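Local coordinates for protein plasmodium falciparum gamete antigen 27/25 (Plasmodium falciparum, PDB 1N81) that is a gametocyte protein essential for sexual development of the malaria parasite, with no established molecular function, although it may dimerize, at residues 133-143 / 159-170. Numbering follows the deposited sequence.
Sequences MNDKKLIRMLF and YKDAAARISQFL
The consecutive helices 136-150 and 156-173 pack across each other at a steep angle, and Y159 of the second helix meets R140 of the first with a face of its ring and F143 with an edge. The edge of the Y159 ring points at the face of F143 in a T-shaped stack, planes at 86°, with Y159 CE1 3.5 Å from F143 CG. R140 lies over a face of the Y159 ring as a cation-pi partner, its CZ 3.8 Å from the ring centroid. The R140 chain is bent twice, which folds the guanidinium over the ring. Its NH2 also forms salt bridges to D144 and E147, while NH1 lies over the ring.

The short segments run at 118° to each other, nearer antiparallel than parallel. At their middle I139 is a knob in the hole formed by Y159, A163, I166 and S167. I139 CD1 meets I166 CG2 at 3.8 Å. I166 CD1 in turn reaches the edge of the F143 ring.

Where helix 126-133 ends, S167 OG donates to the backbone oxygen M133 O at 2.7 Å. The extended M133 side chain crosses L170, with M133 CG 3.9 Å from L170 CB. L170 also touches V116 of helix 96-122.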
ATOM      1  N   MET A 133       9.855  10.520   2.268  1.00 40.27           N
ATOM      2  CA  MET A 133       9.173   9.257   2.561  1.00 42.27           C
ATOM      3  C   MET A 133       8.563   9.250   3.964  1.00 39.20           C
ATOM      4  O   MET A 133       7.509   8.636   4.208  1.00 33.65           O
ATOM      5  CB  MET A 133      10.145   8.087   2.452  1.00 34.68           C
ATOM      6  CG  MET A 133      10.627   7.819   1.052  1.00 42.32           C
ATOM      7  SD  MET A 133      11.707   6.376   1.009  1.00 40.37           S
ATOM      8  CE  MET A 133      11.936   6.181  -0.731  1.00 37.69           C
ATOM      9  N   ASN A 134       9.219   9.964   4.873  1.00 35.97           N
ATOM     10  CA  ASN A 134       8.788  10.035   6.263  1.00 35.13           C
ATOM     11  C   ASN A 134       8.029  11.318   6.585  1.00 38.15           C
ATOM     12  O   ASN A 134       7.642  11.519   7.727  1.00 37.45           O
ATOM     13  CB  ASN A 134      10.025   9.933   7.212  1.00 38.40           C
ATOM     14  CG  ASN A 134      10.705   8.553   7.165  1.00 48.03           C
ATOM     15  OD1 ASN A 134      10.074   7.550   7.421  1.00 45.28           O
ATOM     16  ND2 ASN A 134      12.002   8.518   6.850  1.00 51.25           N
ATOM     17  N   ASP A 135       7.800  12.187   5.595  1.00 35.72           N
ATOM     18  CA  ASP A 135       7.132  13.452   5.888  1.00 34.36           C
ATOM     19  C   ASP A 135       5.652  13.300   6.268  1.00 41.25           C
ATOM     20  O   ASP A 135       4.765  13.360   5.409  1.00 35.52           O
ATOM     21  CB  ASP A 135       7.274  14.416   4.691  1.00 42.95           C
ATOM     22  CG  ASP A 135       6.977  15.875   5.072  1.00 39.23           C
ATOM     23  OD1 ASP A 135       6.178  16.099   6.001  1.00 43.64           O
ATOM     24  OD2 ASP A 135       7.540  16.787   4.434  1.00 40.72           O
ATOM     25  N   LYS A 136       5.386  13.157   7.563  1.00 39.30           N
ATOM     26  CA  LYS A 136       4.024  12.984   8.042  1.00 40.25           C
ATOM     27  C   LYS A 136       3.129  14.174   7.709  1.00 47.37           C
ATOM     28  O   LYS A 136       1.901  14.025   7.579  1.00 36.79           O
ATOM     29  CB  LYS A 136       4.002  12.754   9.559  1.00 51.46           C
ATOM     30  CG  LYS A 136       4.919  11.666  10.100  1.00 69.07           C
ATOM     31  CD  LYS A 136       5.062  11.838  11.630  1.00 79.49           C
ATOM     32  CE  LYS A 136       6.210  11.036  12.247  1.00 79.79           C
ATOM     33  NZ  LYS A 136       5.853   9.611  12.520  1.00 80.99           N
ATOM     34  N   LYS A 137       3.735  15.351   7.582  1.00 40.54           N
ATOM     35  CA  LYS A 137       2.973  16.550   7.269  1.00 44.38           C
ATOM     36  C   LYS A 137       2.434  16.466   5.845  1.00 42.23           C
ATOM     37  O   LYS A 137       1.261  16.754   5.592  1.00 39.59           O
ATOM     38  CB  LYS A 137       3.850  17.788   7.411  1.00 48.44           C
ATOM     39  CG  LYS A 137       3.111  19.081   7.198  1.00 58.54           C
ATOM     40  CD  LYS A 137       3.808  20.236   7.924  1.00 70.61           C
ATOM     41  CE  LYS A 137       2.881  21.435   8.090  1.00 71.20           C
ATOM     42  NZ  LYS A 137       2.500  22.045   6.787  1.00 89.91           N
ATOM     43  N   LEU A 138       3.305  16.089   4.922  1.00 34.00           N
ATOM     44  CA  LEU A 138       2.922  15.949   3.520  1.00 37.39           C
ATOM     45  C   LEU A 138       1.873  14.836   3.434  1.00 40.21           C
ATOM     46  O   LEU A 138       0.864  14.975   2.762  1.00 35.79           O
ATOM     47  CB  LEU A 138       4.145  15.588   2.671  1.00 34.28           C
ATOM     48  CG  LEU A 138       3.897  15.213   1.206  1.00 41.54           C
ATOM     49  CD1 LEU A 138       3.364  16.419   0.432  1.00 38.47           C
ATOM     50  CD2 LEU A 138       5.189  14.728   0.582  1.00 36.71           C
ATOM     51  N   ILE A 139       2.090  13.740   4.149  1.00 41.48           N
ATOM     52  CA  ILE A 139       1.123  12.654   4.104  1.00 40.05           C
ATOM     53  C   ILE A 139      -0.259  13.094   4.606  1.00 39.95           C
ATOM     54  O   ILE A 139      -1.285  12.782   3.979  1.00 38.10           O
ATOM     55  CB  ILE A 139       1.632  11.428   4.884  1.00 39.10           C
ATOM     56  CG1 ILE A 139       2.848  10.832   4.144  1.00 38.92           C
ATOM     57  CG2 ILE A 139       0.521  10.368   4.999  1.00 35.09           C
ATOM     58  CD1 ILE A 139       3.630   9.821   4.981  1.00 41.01           C
ATOM     59  N   ARG A 140      -0.285  13.837   5.702  1.00 34.03           N
ATOM     60  CA  ARG A 140      -1.547  14.290   6.267  1.00 43.33           C
ATOM     61  C   ARG A 140      -2.293  15.157   5.264  1.00 47.53           C
ATOM     62  O   ARG A 140      -3.494  15.013   5.101  1.00 43.61           O
ATOM     63  CB  ARG A 140      -1.320  15.088   7.554  1.00 44.17           C
ATOM     64  CG  ARG A 140      -2.632  15.566   8.247  1.00 38.78           C
ATOM     65  CD  ARG A 140      -3.507  14.402   8.753  1.00 49.18           C
ATOM     66  NE  ARG A 140      -4.717  14.242   7.946  1.00 45.08           N
ATOM     67  CZ  ARG A 140      -5.684  13.362   8.200  1.00 45.72           C
ATOM     68  NH1 ARG A 140      -5.606  12.552   9.249  1.00 49.28           N
ATOM     69  NH2 ARG A 140      -6.730  13.271   7.382  1.00 53.45           N
ATOM     70  N   MET A 141      -1.580  16.054   4.590  1.00 44.12           N
ATOM     71  CA  MET A 141      -2.227  16.906   3.606  1.00 39.68           C
ATOM     72  C   MET A 141      -2.712  16.127   2.408  1.00 38.03           C
ATOM     73  O   MET A 141      -3.837  16.343   1.944  1.00 35.25           O
ATOM     74  CB  MET A 141      -1.296  18.047   3.183  1.00 39.03           C
ATOM     75  CG  MET A 141      -1.202  19.115   4.259  1.00 44.13           C
ATOM     76  SD  MET A 141      -0.258  20.555   3.724  1.00 57.07           S
ATOM     77  CE  MET A 141       1.322  20.045   4.164  1.00 44.75           C
ATOM     78  N   LEU A 142      -1.890  15.227   1.877  1.00 37.90           N
ATOM     79  CA  LEU A 142      -2.365  14.429   0.753  1.00 41.06           C
ATOM     80  C   LEU A 142      -3.603  13.606   1.175  1.00 44.04           C
ATOM     81  O   LEU A 142      -4.551  13.445   0.382  1.00 42.14           O
ATOM     82  CB  LEU A 142      -1.260  13.521   0.212  1.00 35.97           C
ATOM     83  CG  LEU A 142      -0.118  14.232  -0.529  1.00 43.10           C
ATOM     84  CD1 LEU A 142       1.007  13.232  -0.785  1.00 41.36           C
ATOM     85  CD2 LEU A 142      -0.610  14.819  -1.868  1.00 32.17           C
ATOM     86  N   PHE A 143      -3.609  13.127   2.425  1.00 38.49           N
ATOM     87  CA  PHE A 143      -4.729  12.353   2.960  1.00 44.85           C
ATOM     88  C   PHE A 143      -6.015  13.180   3.031  1.00 47.91           C
ATOM     89  O   PHE A 143      -7.102  12.680   2.718  1.00 46.06           O
ATOM     90  CB  PHE A 143      -4.435  11.815   4.376  1.00 41.95           C
ATOM     91  CG  PHE A 143      -4.481  10.317   4.471  1.00 37.15           C
ATOM     92  CD1 PHE A 143      -3.338   9.554   4.200  1.00 36.53           C
ATOM     93  CD2 PHE A 143      -5.665   9.663   4.804  1.00 42.63           C
ATOM     94  CE1 PHE A 143      -3.396   8.167   4.256  1.00 44.65           C
ATOM     95  CE2 PHE A 143      -5.724   8.264   4.868  1.00 37.25           C
ATOM     96  CZ  PHE A 143      -4.592   7.526   4.593  1.00 42.38           C
ATOM     97  N   TYR A 159      -5.895   6.424  10.490  1.00 44.93           N
ATOM     98  CA  TYR A 159      -5.022   7.371   9.800  1.00 40.64           C
ATOM     99  C   TYR A 159      -3.576   7.228  10.258  1.00 40.73           C
ATOM    100  O   TYR A 159      -2.655   7.134   9.446  1.00 39.57           O
ATOM    101  CB  TYR A 159      -5.437   8.825  10.056  1.00 43.60           C
ATOM    102  CG  TYR A 159      -4.378   9.781   9.561  1.00 34.03           C
ATOM    103  CD1 TYR A 159      -4.194   9.987   8.191  1.00 36.63           C
ATOM    104  CD2 TYR A 159      -3.446  10.326  10.437  1.00 43.83           C
ATOM    105  CE1 TYR A 159      -3.107  10.679   7.707  1.00 39.98           C
ATOM    106  CE2 TYR A 159      -2.355  11.020   9.965  1.00 43.64           C
ATOM    107  CZ  TYR A 159      -2.183  11.188   8.589  1.00 47.22           C
ATOM    108  OH  TYR A 159      -1.056  11.805   8.091  1.00 50.43           O
ATOM    109  N   LYS A 160      -3.369   7.226  11.564  1.00 37.81           N
ATOM    110  CA  LYS A 160      -2.014   7.096  12.069  1.00 42.36           C
ATOM    111  C   LYS A 160      -1.359   5.777  11.602  1.00 39.57           C
ATOM    112  O   LYS A 160      -0.173   5.738  11.227  1.00 37.88           O
ATOM    113  CB  LYS A 160      -2.051   7.189  13.590  1.00 50.39           C
ATOM    114  CG  LYS A 160      -0.746   6.952  14.292  1.00 51.06           C
ATOM    115  CD  LYS A 160      -0.877   7.308  15.781  1.00 69.83           C
ATOM    116  CE  LYS A 160       0.450   7.147  16.542  1.00 71.84           C
ATOM    117  NZ  LYS A 160       0.876   5.715  16.673  1.00 77.31           N
ATOM    118  N   ASP A 161      -2.114   4.686  11.622  1.00 36.54           N
ATOM    119  CA  ASP A 161      -1.533   3.421  11.174  1.00 39.77           C
ATOM    120  C   ASP A 161      -1.228   3.491   9.676  1.00 42.23           C
ATOM    121  O   ASP A 161      -0.170   3.035   9.230  1.00 33.07           O
ATOM    122  CB  ASP A 161      -2.473   2.246  11.459  1.00 30.13           C
ATOM    123  CG  ASP A 161      -2.617   1.959  12.959  1.00 47.90           C
ATOM    124  OD1 ASP A 161      -1.688   2.273  13.745  1.00 41.67           O
ATOM    125  OD2 ASP A 161      -3.663   1.399  13.350  1.00 43.71           O
ATOM    126  N   ALA A 162      -2.136   4.090   8.906  1.00 33.64           N
ATOM    127  CA  ALA A 162      -1.925   4.200   7.471  1.00 33.49           C
ATOM    128  C   ALA A 162      -0.666   5.014   7.144  1.00 38.23           C
ATOM    129  O   ALA A 162       0.109   4.628   6.266  1.00 35.09           O
ATOM    130  CB  ALA A 162      -3.117   4.828   6.812  1.00 30.02           C
ATOM    131  N   ALA A 163      -0.450   6.125   7.840  1.00 36.67           N
ATOM    132  CA  ALA A 163       0.719   6.957   7.548  1.00 40.15           C
ATOM    133  C   ALA A 163       1.992   6.144   7.773  1.00 37.80           C
ATOM    134  O   ALA A 163       2.953   6.276   7.027  1.00 36.26           O
ATOM    135  CB  ALA A 163       0.714   8.222   8.429  1.00 34.16           C
ATOM    136  N   ALA A 164       1.995   5.300   8.803  1.00 42.59           N
ATOM    137  CA  ALA A 164       3.162   4.466   9.083  1.00 41.49           C
ATOM    138  C   ALA A 164       3.382   3.447   7.946  1.00 36.34           C
ATOM    139  O   ALA A 164       4.511   3.209   7.527  1.00 33.74           O
ATOM    140  CB  ALA A 164       2.983   3.741  10.424  1.00 38.87           C
ATOM    141  N   ARG A 165       2.305   2.858   7.438  1.00 37.17           N
ATOM    142  CA  ARG A 165       2.428   1.889   6.354  1.00 35.96           C
ATOM    143  C   ARG A 165       2.984   2.526   5.102  1.00 34.29           C
ATOM    144  O   ARG A 165       3.797   1.944   4.388  1.00 35.62           O
ATOM    145  CB  ARG A 165       1.073   1.317   5.988  1.00 29.95           C
ATOM    146  CG  ARG A 165       0.595   0.183   6.898  1.00 37.12           C
ATOM    147  CD  ARG A 165      -0.760  -0.304   6.372  1.00 31.72           C
ATOM    148  NE  ARG A 165      -1.678  -0.148   7.457  1.00 57.92           N
ATOM    149  CZ  ARG A 165      -2.801   0.524   7.398  1.00 33.93           C
ATOM    150  NH1 ARG A 165      -3.189   1.124   6.287  1.00 43.95           N
ATOM    151  NH2 ARG A 165      -3.537   0.586   8.473  1.00 47.11           N
ATOM    152  N   ILE A 166       2.499   3.724   4.836  1.00 32.17           N
ATOM    153  CA  ILE A 166       2.887   4.475   3.664  1.00 34.37           C
ATOM    154  C   ILE A 166       4.410   4.712   3.669  1.00 35.34           C
ATOM    155  O   ILE A 166       5.109   4.440   2.671  1.00 32.40           O
ATOM    156  CB  ILE A 166       2.108   5.784   3.676  1.00 33.47           C
ATOM    157  CG1 ILE A 166       0.668   5.488   3.245  1.00 33.14           C
ATOM    158  CG2 ILE A 166       2.792   6.856   2.802  1.00 34.20           C
ATOM    159  CD1 ILE A 166      -0.233   6.722   3.338  1.00 31.91           C
ATOM    160  N   SER A 167       4.915   5.205   4.791  1.00 30.92           N
ATOM    161  CA  SER A 167       6.349   5.462   4.907  1.00 39.02           C
ATOM    162  C   SER A 167       7.079   4.125   4.757  1.00 40.18           C
ATOM    163  O   SER A 167       8.068   4.033   4.019  1.00 35.67           O
ATOM    164  CB  SER A 167       6.680   6.124   6.252  1.00 31.97           C
ATOM    165  OG  SER A 167       6.223   7.463   6.266  1.00 36.83           O
ATOM    166  N   GLN A 168       6.556   3.081   5.398  1.00 34.04           N
ATOM    167  CA  GLN A 168       7.180   1.764   5.296  1.00 38.72           C
ATOM    168  C   GLN A 168       7.187   1.256   3.880  1.00 37.41           C
ATOM    169  O   GLN A 168       8.199   0.740   3.402  1.00 33.50           O
ATOM    170  CB  GLN A 168       6.474   0.714   6.154  1.00 34.31           C
ATOM    171  CG  GLN A 168       7.225  -0.606   6.090  1.00 34.46           C
ATOM    172  CD  GLN A 168       6.547  -1.701   6.833  1.00 45.09           C
ATOM    173  OE1 GLN A 168       5.555  -2.259   6.373  1.00 41.48           O
ATOM    174  NE2 GLN A 168       7.064  -2.012   8.015  1.00 44.29           N
ATOM    175  N   PHE A 169       6.042   1.373   3.213  1.00 33.14           N
ATOM    176  CA  PHE A 169       5.919   0.920   1.835  1.00 32.87           C
ATOM    177  C   PHE A 169       6.950   1.628   0.924  1.00 31.60           C
ATOM    178  O   PHE A 169       7.609   0.999   0.108  1.00 33.45           O
ATOM    179  CB  PHE A 169       4.497   1.200   1.311  1.00 28.11           C
ATOM    180  CG  PHE A 169       4.283   0.780  -0.125  1.00 31.27           C
ATOM    181  CD1 PHE A 169       3.593  -0.400  -0.425  1.00 32.82           C
ATOM    182  CD2 PHE A 169       4.771   1.563  -1.172  1.00 28.02           C
ATOM    183  CE1 PHE A 169       3.378  -0.810  -1.758  1.00 33.35           C
ATOM    184  CE2 PHE A 169       4.572   1.176  -2.507  1.00 26.65           C
ATOM    185  CZ  PHE A 169       3.868  -0.026  -2.799  1.00 28.21           C
ATOM    186  N   LEU A 170       7.069   2.940   1.045  1.00 32.79           N
ATOM    187  CA  LEU A 170       8.000   3.670   0.198  1.00 34.18           C
ATOM    188  C   LEU A 170       9.456   3.191   0.411  1.00 38.52           C
ATOM    189  O   LEU A 170      10.168   2.871  -0.544  1.00 32.83           O
ATOM    190  CB  LEU A 170       7.862   5.169   0.476  1.00 30.78           C
ATOM    191  CG  LEU A 170       6.522   5.711  -0.048  1.00 36.19           C
ATOM    192  CD1 LEU A 170       6.268   7.062   0.529  1.00 34.40           C
ATOM    193  CD2 LEU A 170       6.509   5.775  -1.561  1.00 36.65           C
TER